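Local coordinates for protein Myo-inositol dehydrogenase (Corynebacterium glutamicum, PDB 3EUW) that probably oxidises myo-inositol with NAD+ as an inositol 2-dehydrogenase of the Gfo/Idh/MocA family, built from a Rossmann domain and a beta-sandwich domain and assembled as a tetramer, at residues P37-E40 / G41-L45; T75-H78 / V79-T83; D173-I176 / H177-M181; A291-A294 / Q295-D299; N306-D309 / G310-L314. All coordinates share one frame; numbering follows the deposited sequence.

Interaction 1 (P37-E40 / G41-L45)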
loop_
_atom_site.group_PDB
_atom_site.type_symbol
_atom_site.label_atom_id
_atom_site.label_comp_id
_atom_site.label_asym_id
_atom_site.label_seq_id
_atom_site.Cartn_x
_atom_site.Cartn_y
_atom_site.Cartn_z
ATOM N N PRO A 37 -17.135 21.235 -37.945
ATOM C CA PRO A 37 -17.961 21.000 -39.130
ATOM C C PRO A 37 -19.323 20.432 -38.740
ATOM O O PRO A 37 -20.347 20.782 -39.332
ATOM C CB PRO A 37 -17.114 20.027 -39.958
ATOM C CG PRO A 37 -16.220 19.368 -38.934
ATOM C CD PRO A 37 -15.853 20.521 -38.046
ATOM N N PHE A 38 -19.330 19.562 -37.735
ATOM C CA PHE A 38 -20.573 18.988 -37.246
ATOM C C PHE A 38 -21.205 20.090 -36.415
ATOM O O PHE A 38 -21.015 20.162 -35.200
ATOM C CB PHE A 38 -20.287 17.765 -36.376
ATOM C CG PHE A 38 -21.521 17.078 -35.880
ATOM C CD1 PHE A 38 -22.553 16.758 -36.759
ATOM C CD2 PHE A 38 -21.643 16.725 -34.543
ATOM C CE1 PHE A 38 -23.688 16.093 -36.313
ATOM C CE2 PHE A 38 -22.776 16.058 -34.084
ATOM C CZ PHE A 38 -23.801 15.741 -34.974
ATOM N N ILE A 39 -21.959 20.953 -37.087
ATOM C CA ILE A 39 -22.582 22.097 -36.442
ATOM C C ILE A 39 -23.451 21.821 -35.217
ATOM O O ILE A 39 -23.304 22.496 -34.199
ATOM C CB ILE A 39 -23.385 22.936 -37.475
ATOM C CG1 ILE A 39 -23.807 24.264 -36.845
ATOM C CG2 ILE A 39 -24.595 22.153 -37.986
ATOM C CD1 ILE A 39 -22.633 25.145 -36.438
ATOM N N GLU A 40 -24.346 20.842 -35.291
ATOM C CA GLU A 40 -25.206 20.556 -34.145
ATOM C C GLU A 40 -24.375 20.264 -32.901
ATOM O O GLU A 40 -24.720 20.694 -31.795
ATOM C CB GLU A 40 -26.131 19.367 -34.429
ATOM C CG GLU A 40 -27.090 19.576 -35.587
ATOM C CD GLU A 40 -26.587 18.950 -36.869
ATOM O OE1 GLU A 40 -26.404 17.714 -36.887
ATOM O OE2 GLU A 40 -26.374 19.687 -37.855
ATOM N N GLY A 41 -23.281 19.530 -33.088
ATOM C CA GLY A 41 -22.416 19.200 -31.971
ATOM C C GLY A 41 -21.835 20.450 -31.340
ATOM O O GLY A 41 -21.790 20.578 -30.115
ATOM N N ALA A 42 -21.398 21.377 -32.188
ATOM C CA ALA A 42 -20.818 22.630 -31.727
ATOM C C ALA A 42 -21.858 23.503 -31.033
ATOM O O ALA A 42 -21.592 24.071 -29.973
ATOM C CB ALA A 42 -20.207 23.378 -32.900
ATOM N N GLN A 43 -23.044 23.604 -31.627
ATOM C CA GLN A 43 -24.112 24.417 -31.055
ATOM C C GLN A 43 -24.482 23.895 -29.674
ATOM O O GLN A 43 -24.682 24.663 -28.739
ATOM C CB GLN A 43 -25.336 24.399 -31.978
ATOM C CG GLN A 43 -25.044 24.902 -33.389
ATOM C CD GLN A 43 -26.217 24.748 -34.346
ATOM O OE1 GLN A 43 -26.802 23.668 -34.473
ATOM N NE2 GLN A 43 -26.557 25.828 -35.036
ATOM N N ARG A 44 -24.548 22.576 -29.555
ATOM C CA ARG A 44 -24.896 21.917 -28.302
ATOM C C ARG A 44 -23.923 22.300 -27.185
ATOM O O ARG A 44 -24.331 22.654 -26.078
ATOM C CB ARG A 44 -24.867 20.403 -28.504
ATOM C CG ARG A 44 -25.651 19.605 -27.482
ATOM C CD ARG A 44 -27.138 19.646 -27.788
ATOM N NE ARG A 44 -27.420 19.307 -29.184
ATOM C CZ ARG A 44 -27.014 18.193 -29.792
ATOM N NH1 ARG A 44 -26.296 17.291 -29.131
ATOM N NH2 ARG A 44 -27.328 17.977 -31.066
ATOM N N LEU A 45 -22.632 22.218 -27.483
ATOM C CA LEU A 45 -21.604 22.543 -26.504
ATOM C C LEU A 45 -21.532 24.048 -26.238
ATOM O O LEU A 45 -21.336 24.477 -25.104
ATOM C CB LEU A 45 -20.247 22.027 -26.989
ATOM C CG LEU A 45 -19.059 22.209 -26.040
ATOM C CD1 LEU A 45 -19.339 21.494 -24.726
ATOM C CD2 LEU A 45 -17.794 21.661 -26.690
#
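Phe38 lays one face of its ring over the backbone of Gly41, with CD2 and CE2 both 3.6 Å from Gly41 N. The ring gets there because CG stands opposite the backbone N (chi1 -177°), beside the carbonyl carbon, and leans along the first turn of the helix. Glycine suits the place under the ring: having no side chain, it lets the aromatic lie directly on its N and CA. Next round the helix, Ile39 and Gln43 cross at a slant, and the CG1 branch of Ile39 meets the amide carbon, Gln43 CD, at 3.5 Å and also Gln43 NE2. This turn opens helix 39-47 of the beta-alpha-beta unit that runs from strand 29-35 to strand 52-54 in the Rossmann domain. Phe38 holds the N-cap position and is also the centre of an inverse gamma turn, while Ala42, small enough to lie close to the sheet, touches Ala53. On the outer side Arg44 folds back through bends at chi2 and chi3, bringing Glu40 O under one guanidinium face, displaced toward the rim. The charged ends stay apart, Glu40 OE1 and Arg44 NH2 being 5.9 Å from each other, so the two form no salt bridge and any attraction is probably weak. Beneath these side chains Gln43 N bonds to Ile39 O at 2.8 Å, flanked by like bonds from Ala42 N to Phe38 O and from Arg44 N to Glu40 O.

Interaction 2 (T75-H78 / V79-T83)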
loop_
_atom_site.group_PDB
_atom_site.type_symbol
_atom_site.label_atom_id
_atom_site.label_comp_id
_atom_site.label_asym_id
_atom_site.label_seq_id
_atom_site.Cartn_x
_atom_site.Cartn_y
_atom_site.Cartn_z
ATOM N N THR A 75 -6.195 15.430 -35.976
ATOM C CA THR A 75 -4.804 15.658 -36.313
ATOM C C THR A 75 -4.614 16.293 -37.688
ATOM O O THR A 75 -3.775 17.176 -37.855
ATOM C CB THR A 75 -4.014 14.330 -36.263
ATOM O OG1 THR A 75 -3.974 13.849 -34.914
ATOM C CG2 THR A 75 -2.601 14.527 -36.783
ATOM N N SER A 76 -5.392 15.848 -38.667
ATOM C CA SER A 76 -5.278 16.368 -40.027
ATOM C C SER A 76 -5.528 17.872 -40.135
ATOM O O SER A 76 -5.238 18.477 -41.168
ATOM C CB SER A 76 -6.243 15.632 -40.960
ATOM O OG SER A 76 -7.587 15.910 -40.614
ATOM N N THR A 77 -6.058 18.475 -39.078
ATOM C CA THR A 77 -6.324 19.908 -39.088
ATOM C C THR A 77 -5.334 20.715 -38.242
ATOM O O THR A 77 -5.441 21.937 -38.162
ATOM C CB THR A 77 -7.725 20.215 -38.544
ATOM O OG1 THR A 77 -7.762 19.935 -37.137
ATOM C CG2 THR A 77 -8.769 19.365 -39.260
ATOM N N HIS A 78 -4.372 20.042 -37.624
ATOM C CA HIS A 78 -3.426 20.729 -36.756
ATOM C C HIS A 78 -2.449 21.705 -37.408
ATOM O O HIS A 78 -2.260 22.806 -36.898
ATOM C CB HIS A 78 -2.669 19.705 -35.904
ATOM C CG HIS A 78 -3.542 18.986 -34.918
ATOM N ND1 HIS A 78 -3.039 18.129 -33.961
ATOM C CD2 HIS A 78 -4.886 18.998 -34.742
ATOM C CE1 HIS A 78 -4.035 17.644 -33.238
ATOM N NE2 HIS A 78 -5.166 18.156 -33.692
ATOM N N VAL A 79 -1.826 21.321 -38.520
ATOM C CA VAL A 79 -0.892 22.220 -39.180
ATOM C C VAL A 79 -1.607 23.450 -39.714
ATOM O O VAL A 79 -1.078 24.557 -39.659
ATOM C CB VAL A 79 -0.159 21.536 -40.354
ATOM C CG1 VAL A 79 0.551 22.586 -41.216
ATOM C CG2 VAL A 79 0.852 20.542 -39.813
ATOM N N ASP A 80 -2.815 23.251 -40.228
ATOM C CA ASP A 80 -3.595 24.348 -40.781
ATOM C C ASP A 80 -3.972 25.366 -39.712
ATOM O O ASP A 80 -3.690 26.556 -39.855
ATOM C CB ASP A 80 -4.861 23.811 -41.454
ATOM C CG ASP A 80 -5.748 24.921 -42.008
ATOM O OD1 ASP A 80 -5.249 25.751 -42.798
ATOM O OD2 ASP A 80 -6.948 24.961 -41.654
ATOM N N LEU A 81 -4.604 24.894 -38.637
ATOM C CA LEU A 81 -5.027 25.777 -37.554
ATOM C C LEU A 81 -3.848 26.468 -36.853
ATOM O O LEU A 81 -3.929 27.649 -36.506
ATOM C CB LEU A 81 -5.871 24.995 -36.547
ATOM C CG LEU A 81 -7.224 24.551 -37.115
ATOM C CD1 LEU A 81 -7.938 23.636 -36.133
ATOM C CD2 LEU A 81 -8.074 25.777 -37.408
ATOM N N ILE A 82 -2.758 25.739 -36.652
ATOM C CA ILE A 82 -1.595 26.329 -36.017
ATOM C C ILE A 82 -1.103 27.505 -36.854
ATOM O O ILE A 82 -0.883 28.595 -36.333
ATOM C CB ILE A 82 -0.451 25.299 -35.872
ATOM C CG1 ILE A 82 -0.779 24.323 -34.731
ATOM C CG2 ILE A 82 0.883 26.017 -35.636
ATOM C CD1 ILE A 82 0.229 23.191 -34.560
ATOM N N THR A 83 -0.946 27.270 -38.155
ATOM C CA THR A 83 -0.468 28.283 -39.083
ATOM C C THR A 83 -1.361 29.527 -39.107
ATOM O O THR A 83 -0.879 30.641 -38.925
ATOM C CB THR A 83 -0.364 27.707 -40.520
ATOM O OG1 THR A 83 0.541 26.593 -40.531
ATOM C CG2 THR A 83 0.143 28.765 -41.480
HETATM O O HOH W 1 -1.964 18.660 -39.605
HETATM O O HOH W 2 -3.411 20.720 -41.180
#
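Two direct backbone bonds join the segments: Leu81 N donates to Thr77 O at 3.1 Å, nearly straight at 170°, and Ile82 N to His78 O at 3.0 Å. The two turns before them are completed by water. One water donates a hydrogen bond to Thr75 O and accepts from Val79 N, 2.9 Å from each; a second bridges Ser76 O and Asp80 N. Water thus links carbonyl and N-H where the direct i to i+4 bond is not made, as the 3-10 turn at 75-77 passes into the helix. Among side-chain polar groups, Thr83 OG1 donates to Val79 O at 2.7 Å, and Thr83 N reaches that oxygen from the other face of its plane, so two bonds grip it. Thr77 OG1 turns to Pro74 O and Ser73 OG, and both ring nitrogens of His78 have backbone partners, ND1 at Pro97 O and NE2 at Ser73 O, fixing the rotation of the ring. The remaining contacts are van der Waals touches of aliphatic carbons on oxygen. Leu81 lies alongside Thr77, with CD1 3.8 Å from Thr77 OG1; Ile82 has CG1 beside its own backbone N (chi1 -75°), which brings that branch over His78 O. Branched aliphatic residues suit these positions, since both also pack on Ile71 of strand 68-71. The whole is a strand-to-helix passage of the Rossmann domain, in which the loop after strand 68-71 winds into helix 78-87.

Interaction 3 (D173-I176 / H177-M181)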
loop_
_atom_site.group_PDB
_atom_site.type_symbol
_atom_site.label_atom_id
_atom_site.label_comp_id
_atom_site.label_asym_id
_atom_site.label_seq_id
_atom_site.Cartn_x
_atom_site.Cartn_y
_atom_site.Cartn_z
ATOM N N ASP A 173 1.182 7.511 -32.172
ATOM C CA ASP A 173 -0.097 7.746 -31.501
ATOM C C ASP A 173 -0.115 7.556 -29.980
ATOM O O ASP A 173 -0.785 8.309 -29.265
ATOM C CB ASP A 173 -1.163 6.848 -32.138
ATOM C CG ASP A 173 -2.550 7.055 -31.537
ATOM O OD1 ASP A 173 -3.149 8.134 -31.750
ATOM O OD2 ASP A 173 -3.038 6.133 -30.856
HETATM N N MSE A 174 0.602 6.548 -29.487
HETATM C CA MSE A 174 0.645 6.265 -28.059
HETATM C C MSE A 174 1.979 6.578 -27.376
HETATM O O MSE A 174 2.047 7.450 -26.521
HETATM C CB MSE A 174 0.317 4.800 -27.822
HETATM C CG MSE A 174 0.152 4.461 -26.356
HETATM SE SE MSE A 174 -0.171 2.556 -26.168
HETATM C CE MSE A 174 -0.197 2.450 -24.175
ATOM N N THR A 175 3.033 5.859 -27.750
ATOM C CA THR A 175 4.345 6.073 -27.148
ATOM C C THR A 175 4.785 7.535 -27.184
ATOM O O THR A 175 5.516 7.987 -26.310
ATOM C CB THR A 175 5.407 5.217 -27.858
ATOM O OG1 THR A 175 4.794 4.012 -28.324
ATOM C CG2 THR A 175 6.540 4.850 -26.902
ATOM N N ILE A 176 4.334 8.284 -28.184
ATOM C CA ILE A 176 4.724 9.686 -28.292
ATOM C C ILE A 176 4.544 10.429 -26.960
ATOM O O ILE A 176 5.377 11.259 -26.596
ATOM C CB ILE A 176 3.940 10.409 -29.436
ATOM C CG1 ILE A 176 4.632 11.728 -29.800
ATOM C CG2 ILE A 176 2.515 10.685 -29.018
ATOM C CD1 ILE A 176 4.073 12.384 -31.060
ATOM N N HIS A 177 3.469 10.147 -26.227
ATOM C CA HIS A 177 3.282 10.814 -24.942
ATOM C C HIS A 177 4.404 10.418 -23.962
ATOM O O HIS A 177 4.916 11.251 -23.207
ATOM C CB HIS A 177 1.919 10.474 -24.325
ATOM C CG HIS A 177 0.794 11.341 -24.805
ATOM N ND1 HIS A 177 -0.165 10.902 -25.694
ATOM C CD2 HIS A 177 0.450 12.609 -24.479
ATOM C CE1 HIS A 177 -1.053 11.859 -25.890
ATOM N NE2 HIS A 177 -0.704 12.905 -25.164
ATOM N N ASP A 178 4.783 9.149 -23.973
ATOM C CA ASP A 178 5.841 8.667 -23.093
ATOM C C ASP A 178 7.205 9.203 -23.527
ATOM O O ASP A 178 8.092 9.414 -22.708
ATOM C CB ASP A 178 5.876 7.138 -23.102
ATOM C CG ASP A 178 4.560 6.521 -22.672
ATOM O OD1 ASP A 178 4.082 6.826 -21.562
ATOM O OD2 ASP A 178 4.005 5.717 -23.443
ATOM N N LEU A 179 7.378 9.395 -24.827
ATOM C CA LEU A 179 8.630 9.917 -25.349
ATOM C C LEU A 179 8.804 11.363 -24.904
ATOM O O LEU A 179 9.918 11.806 -24.623
ATOM C CB LEU A 179 8.644 9.823 -26.872
ATOM C CG LEU A 179 8.712 8.368 -27.343
ATOM C CD1 LEU A 179 8.440 8.310 -28.834
ATOM C CD2 LEU A 179 10.105 7.768 -26.998
ATOM N N ASP A 180 7.703 12.101 -24.835
ATOM C CA ASP A 180 7.786 13.485 -24.398
ATOM C C ASP A 180 8.049 13.532 -22.894
ATOM O O ASP A 180 8.824 14.361 -22.417
ATOM C CB ASP A 180 6.499 14.257 -24.698
ATOM C CG ASP A 180 6.544 15.677 -24.148
ATOM O OD1 ASP A 180 7.260 16.509 -24.742
ATOM O OD2 ASP A 180 5.888 15.957 -23.118
HETATM N N MSE A 181 7.396 12.649 -22.151
HETATM C CA MSE A 181 7.575 12.603 -20.704
HETATM C C MSE A 181 9.057 12.325 -20.446
HETATM O O MSE A 181 9.675 12.886 -19.538
HETATM C CB MSE A 181 6.697 11.502 -20.113
HETATM C CG MSE A 181 6.968 11.176 -18.654
HETATM SE SE MSE A 181 6.385 12.697 -17.601
HETATM C CE MSE A 181 4.485 12.809 -18.003
HETATM O O HOH W 3 1.533 6.216 -23.650
#
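Met174 O, of a selenomethionine, is approached by two donors. His177 N, three residues on, bonds to it at 3.1 Å from above the carbonyl plane, 39° out of it, and a water lies 3.2 Å away. That water also comes near Asp178 OD2, but it has more acceptors within reach than protons to give and the distance is very short, so its part in the contact is doubtful. Further on, regular helix takes over: Leu179 N meets Thr175 O at 2.8 Å, nearly in line with the C=O bond, and Asp180 N meets Ile176 O at 3.0 Å.

Leu179 crosses Thr175 at a slant, its CG 4.2 Å from Thr175 CG2. Asp178 lies back over the same threonine, OD2 3.7 Å from Thr175 CA, while its OD1 is held by Ser153 OG. Asp180 pairs with Arg126, and these partners probably offset the cost of burying the two carboxylates. On one hand helix 169-185 lies against the mixed sheet of the C-terminal, beta-sandwich domain, with Thr175 and Leu179 on Ile227 of strand 224-230 and Asp178 on Ile151 of strand 146-154; on the other, Leu179 meets Leu316 and Ala317 of helix 307-326.

Interaction 4 (A291-A294 / Q295-D299)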
loop_
_atom_site.group_PDB
_atom_site.type_symbol
_atom_site.label_atom_id
_atom_site.label_comp_id
_atom_site.label_asym_id
_atom_site.label_seq_id
_atom_site.Cartn_x
_atom_site.Cartn_y
_atom_site.Cartn_z
ATOM N N ALA A 291 -4.350 26.555 -17.441
ATOM C CA ALA A 291 -3.890 27.688 -16.646
ATOM C C ALA A 291 -2.529 28.167 -17.135
ATOM O O ALA A 291 -2.279 29.363 -17.223
ATOM C CB ALA A 291 -3.806 27.297 -15.171
ATOM N N THR A 292 -1.651 27.224 -17.448
ATOM C CA THR A 292 -0.323 27.555 -17.935
ATOM C C THR A 292 -0.411 28.238 -19.293
ATOM O O THR A 292 0.416 29.088 -19.628
ATOM C CB THR A 292 0.546 26.281 -18.019
ATOM O OG1 THR A 292 0.729 25.780 -16.695
ATOM C CG2 THR A 292 1.909 26.563 -18.618
ATOM N N PHE A 293 -1.425 27.867 -20.067
ATOM C CA PHE A 293 -1.633 28.453 -21.383
ATOM C C PHE A 293 -2.023 29.901 -21.194
ATOM O O PHE A 293 -1.510 30.786 -21.869
ATOM C CB PHE A 293 -2.743 27.710 -22.128
ATOM C CG PHE A 293 -3.007 28.228 -23.513
ATOM C CD1 PHE A 293 -1.967 28.451 -24.401
ATOM C CD2 PHE A 293 -4.314 28.442 -23.946
ATOM C CE1 PHE A 293 -2.214 28.873 -25.701
ATOM C CE2 PHE A 293 -4.573 28.865 -25.242
ATOM C CZ PHE A 293 -3.520 29.081 -26.123
ATOM N N ALA A 294 -2.941 30.136 -20.262
ATOM C CA ALA A 294 -3.399 31.483 -19.967
ATOM C C ALA A 294 -2.236 32.382 -19.525
ATOM O O ALA A 294 -2.112 33.514 -19.989
ATOM C CB ALA A 294 -4.471 31.442 -18.888
ATOM N N GLN A 295 -1.385 31.884 -18.633
ATOM C CA GLN A 295 -0.262 32.680 -18.148
ATOM C C GLN A 295 0.724 32.976 -19.276
ATOM O O GLN A 295 1.352 34.028 -19.291
ATOM C CB GLN A 295 0.445 31.955 -16.997
ATOM C CG GLN A 295 1.541 32.755 -16.298
ATOM C CD GLN A 295 1.042 34.073 -15.710
ATOM O OE1 GLN A 295 0.054 34.108 -14.970
ATOM N NE2 GLN A 295 1.729 35.162 -16.034
ATOM N N GLY A 296 0.857 32.045 -20.215
ATOM C CA GLY A 296 1.758 32.248 -21.336
ATOM C C GLY A 296 1.215 33.327 -22.261
ATOM O O GLY A 296 1.974 34.086 -22.876
ATOM N N ILE A 297 -0.108 33.399 -22.360
ATOM C CA ILE A 297 -0.743 34.403 -23.190
ATOM C C ILE A 297 -0.525 35.772 -22.553
ATOM O O ILE A 297 -0.263 36.751 -23.251
ATOM C CB ILE A 297 -2.258 34.120 -23.342
ATOM C CG1 ILE A 297 -2.450 32.840 -24.170
ATOM C CG2 ILE A 297 -2.963 35.314 -23.995
ATOM C CD1 ILE A 297 -3.837 32.252 -24.085
ATOM N N ARG A 298 -0.614 35.833 -21.227
ATOM C CA ARG A 298 -0.416 37.086 -20.507
ATOM C C ARG A 298 1.044 37.529 -20.475
ATOM O O ARG A 298 1.326 38.722 -20.570
ATOM C CB ARG A 298 -0.926 36.972 -19.066
ATOM C CG ARG A 298 -2.439 36.884 -18.925
ATOM C CD ARG A 298 -2.836 37.078 -17.474
ATOM N NE ARG A 298 -4.265 36.906 -17.232
ATOM C CZ ARG A 298 -5.225 37.663 -17.758
ATOM N NH1 ARG A 298 -4.926 38.665 -18.575
ATOM N NH2 ARG A 298 -6.494 37.417 -17.456
ATOM N N ASP A 299 1.962 36.574 -20.335
ATOM C CA ASP A 299 3.396 36.869 -20.274
ATOM C C ASP A 299 4.033 37.157 -21.624
ATOM O O ASP A 299 4.890 38.027 -21.736
ATOM C CB ASP A 299 4.167 35.706 -19.631
ATOM C CG ASP A 299 3.820 35.506 -18.175
ATOM O OD1 ASP A 299 3.708 36.513 -17.450
ATOM O OD2 ASP A 299 3.672 34.342 -17.751
#
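Residues 291-299 make the last turns of helix 283-299, and the backbone bonds are mainly i to i+4, with one weak i to i+3 branch. Gln295 N donates to Ala291 O, Gly296 N to Thr292 O and Ile297 N to Phe293 O, each at 3.0 Å. Ala294 O receives Arg298 N and, more weakly, Ile297 N at 3.1 Å. Phe293 and Ile297, one turn apart on the side facing the sheet, carry the side-chain contact. Ile297 CD1 sits over the middle of the Phe293 ring, 3.7 Å from its centroid and 13° off the normal, a clear CH-pi contact. With chi1 at -179° the ring swings forward along the helix, and the isoleucine sends its long branch back to meet it, CG1 passing 3.2 Å from Phe293 O. Phe293 also meets the ring of Phe303. On the exposed side Gln295 bends at chi2 and gives NE2 to Asp299 OD2 at 2.7 Å. The carboxylate oxygen lies in the plane of the amide, but the amide nitrogen comes to it from above the carboxylate plane. The chemistry thus differs round the helix: CH-pi contact joins successive turns, and the same side chains pack on the Rossmann sheet, Phe293 on Met120 and Ile297 on Leu5; amide and carboxylate tie the last turn together, while Arg298 adds a polar link outward from NH2 to Leu3 O.

Interaction 5 (N306-D309 / G310-L314)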
loop_
_atom_site.group_PDB
_atom_site.type_symbol
_atom_site.label_atom_id
_atom_site.label_comp_id
_atom_site.label_asym_id
_atom_site.label_seq_id
_atom_site.Cartn_x
_atom_site.Cartn_y
_atom_site.Cartn_z
ATOM N N ASN A 306 6.784 23.376 -25.848
ATOM C CA ASN A 306 6.780 24.244 -27.018
ATOM C C ASN A 306 6.692 23.475 -28.339
ATOM O O ASN A 306 6.638 22.239 -28.372
ATOM C CB ASN A 306 8.033 25.129 -27.041
ATOM C CG ASN A 306 9.318 24.332 -27.138
ATOM O OD1 ASN A 306 9.416 23.365 -27.898
ATOM N ND2 ASN A 306 10.322 24.748 -26.383
ATOM N N PHE A 307 6.694 24.233 -29.431
ATOM C CA PHE A 307 6.621 23.671 -30.766
ATOM C C PHE A 307 7.715 22.623 -30.954
ATOM O O PHE A 307 7.463 21.525 -31.449
ATOM C CB PHE A 307 6.796 24.789 -31.799
ATOM C CG PHE A 307 6.577 24.349 -33.217
ATOM C CD1 PHE A 307 5.309 24.395 -33.784
ATOM C CD2 PHE A 307 7.647 23.901 -33.992
ATOM C CE1 PHE A 307 5.104 24.002 -35.110
ATOM C CE2 PHE A 307 7.453 23.505 -35.317
ATOM C CZ PHE A 307 6.180 23.556 -35.877
ATOM N N GLU A 308 8.926 22.974 -30.543
ATOM C CA GLU A 308 10.084 22.098 -30.668
ATOM C C GLU A 308 9.889 20.758 -29.958
ATOM O O GLU A 308 10.337 19.731 -30.447
ATOM C CB GLU A 308 11.332 22.803 -30.125
ATOM C CG GLU A 308 12.626 22.306 -30.718
ATOM C CD GLU A 308 12.613 22.348 -32.236
ATOM O OE1 GLU A 308 12.247 23.397 -32.814
ATOM O OE2 GLU A 308 12.977 21.328 -32.852
ATOM N N ASP A 309 9.229 20.768 -28.806
ATOM C CA ASP A 309 8.991 19.520 -28.091
ATOM C C ASP A 309 8.086 18.634 -28.934
ATOM O O ASP A 309 8.167 17.410 -28.867
ATOM C CB ASP A 309 8.335 19.780 -26.733
ATOM C CG ASP A 309 9.236 20.557 -25.787
ATOM O OD1 ASP A 309 10.424 20.190 -25.641
ATOM O OD2 ASP A 309 8.748 21.530 -25.179
ATOM N N GLY A 310 7.229 19.265 -29.732
ATOM C CA GLY A 310 6.329 18.520 -30.594
ATOM C C GLY A 310 7.074 17.894 -31.762
ATOM O O GLY A 310 6.760 16.789 -32.200
ATOM N N VAL A 311 8.077 18.607 -32.258
ATOM C CA VAL A 311 8.871 18.118 -33.373
ATOM C C VAL A 311 9.729 16.926 -32.952
ATOM O O VAL A 311 9.726 15.884 -33.605
ATOM C CB VAL A 311 9.804 19.232 -33.913
ATOM C CG1 VAL A 311 10.630 18.706 -35.070
ATOM C CG2 VAL A 311 8.976 20.441 -34.345
ATOM N N ILE A 312 10.454 17.096 -31.851
ATOM C CA ILE A 312 11.340 16.062 -31.341
ATOM C C ILE A 312 10.587 14.815 -30.870
ATOM O O ILE A 312 11.074 13.693 -31.015
ATOM C CB ILE A 312 12.211 16.616 -30.196
ATOM C CG1 ILE A 312 13.011 17.824 -30.705
ATOM C CG2 ILE A 312 13.165 15.544 -29.696
ATOM C CD1 ILE A 312 13.783 18.569 -29.623
ATOM N N ALA A 313 9.397 15.012 -30.313
ATOM C CA ALA A 313 8.609 13.884 -29.850
ATOM C C ALA A 313 8.269 13.002 -31.044
ATOM O O ALA A 313 8.345 11.775 -30.955
ATOM C CB ALA A 313 7.347 14.364 -29.168
ATOM N N LEU A 314 7.920 13.624 -32.166
ATOM C CA LEU A 314 7.579 12.860 -33.363
ATOM C C LEU A 314 8.829 12.203 -33.926
ATOM O O LEU A 314 8.798 11.047 -34.356
ATOM C CB LEU A 314 6.927 13.759 -34.429
ATOM C CG LEU A 314 6.643 13.080 -35.780
ATOM C CD1 LEU A 314 5.682 11.903 -35.557
ATOM C CD2 LEU A 314 6.038 14.078 -36.787
#
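The ring of Phe307 meets Val311 one turn on at a slant, neither squarely over a face nor at the edge: CE2 lies 3.6 Å from Val311 CG2. A chi1 of -173° throws the ring forward, and Val311 answers with the methyl that lies beside its own N. The ring is set among Ile98, Ala116 and Ile112, so a large aromatic fills its place well.

The other flat groups form a capping box. Asn306, at the N-cap, accepts from Asp309 N with OD1 at 2.8 Å, and Asp309 returns the bond, its OD2 taking Asn306 N at 2.8 Å on the anti side of the carboxylate. Short polar side chains suit both places because they can curl back onto backbone N-H groups at the helix start. Asp309 OD1 has its own partner, Arg183, in a salt bridge; with the helix N-terminus close by, the carboxylate is probably stabilised in its charged form.

Glu308 folds over at chi2, setting OE2 3.9 Å from Val311 CB and CG 4.1 Å from Ile312 CD1, while OE1 pairs with Lys109. Along the backbone, Gly310 N makes only weak bonds, to Asn306 O and Phe307 O, but Ile312 N meets Glu308 O at 3.0 Å and an almost straight 177°. Glycine at 310 keeps the backbone bare beside Phe307 O. Helix 307-326 thus starts between two helices: Phe307 and Val311 pack on helix 102-112 of the Rossmann domain, and Ala313 meets Ile176 of helix 169-185.

In the fold
All five contacts are local, each within one helix or at its start; they close no long loop and follow in series without nesting or crossing. Interactions 1 and 2 lie in the Rossmann domain, at the starts of helices 39-47 and 78-87, their centres about 20 Å apart. Interaction 3 is in helix 169-185 of the C-terminal domain. The chain later returns to the Rossmann sheet in interaction 4, on helix 283-299, and the next helix begins with interaction 5. Interactions 3 and 5 pack together, Asp180 on Asp309 among other pairs, so the helix of interaction 5 ties the Rossmann domain to the C-terminal one.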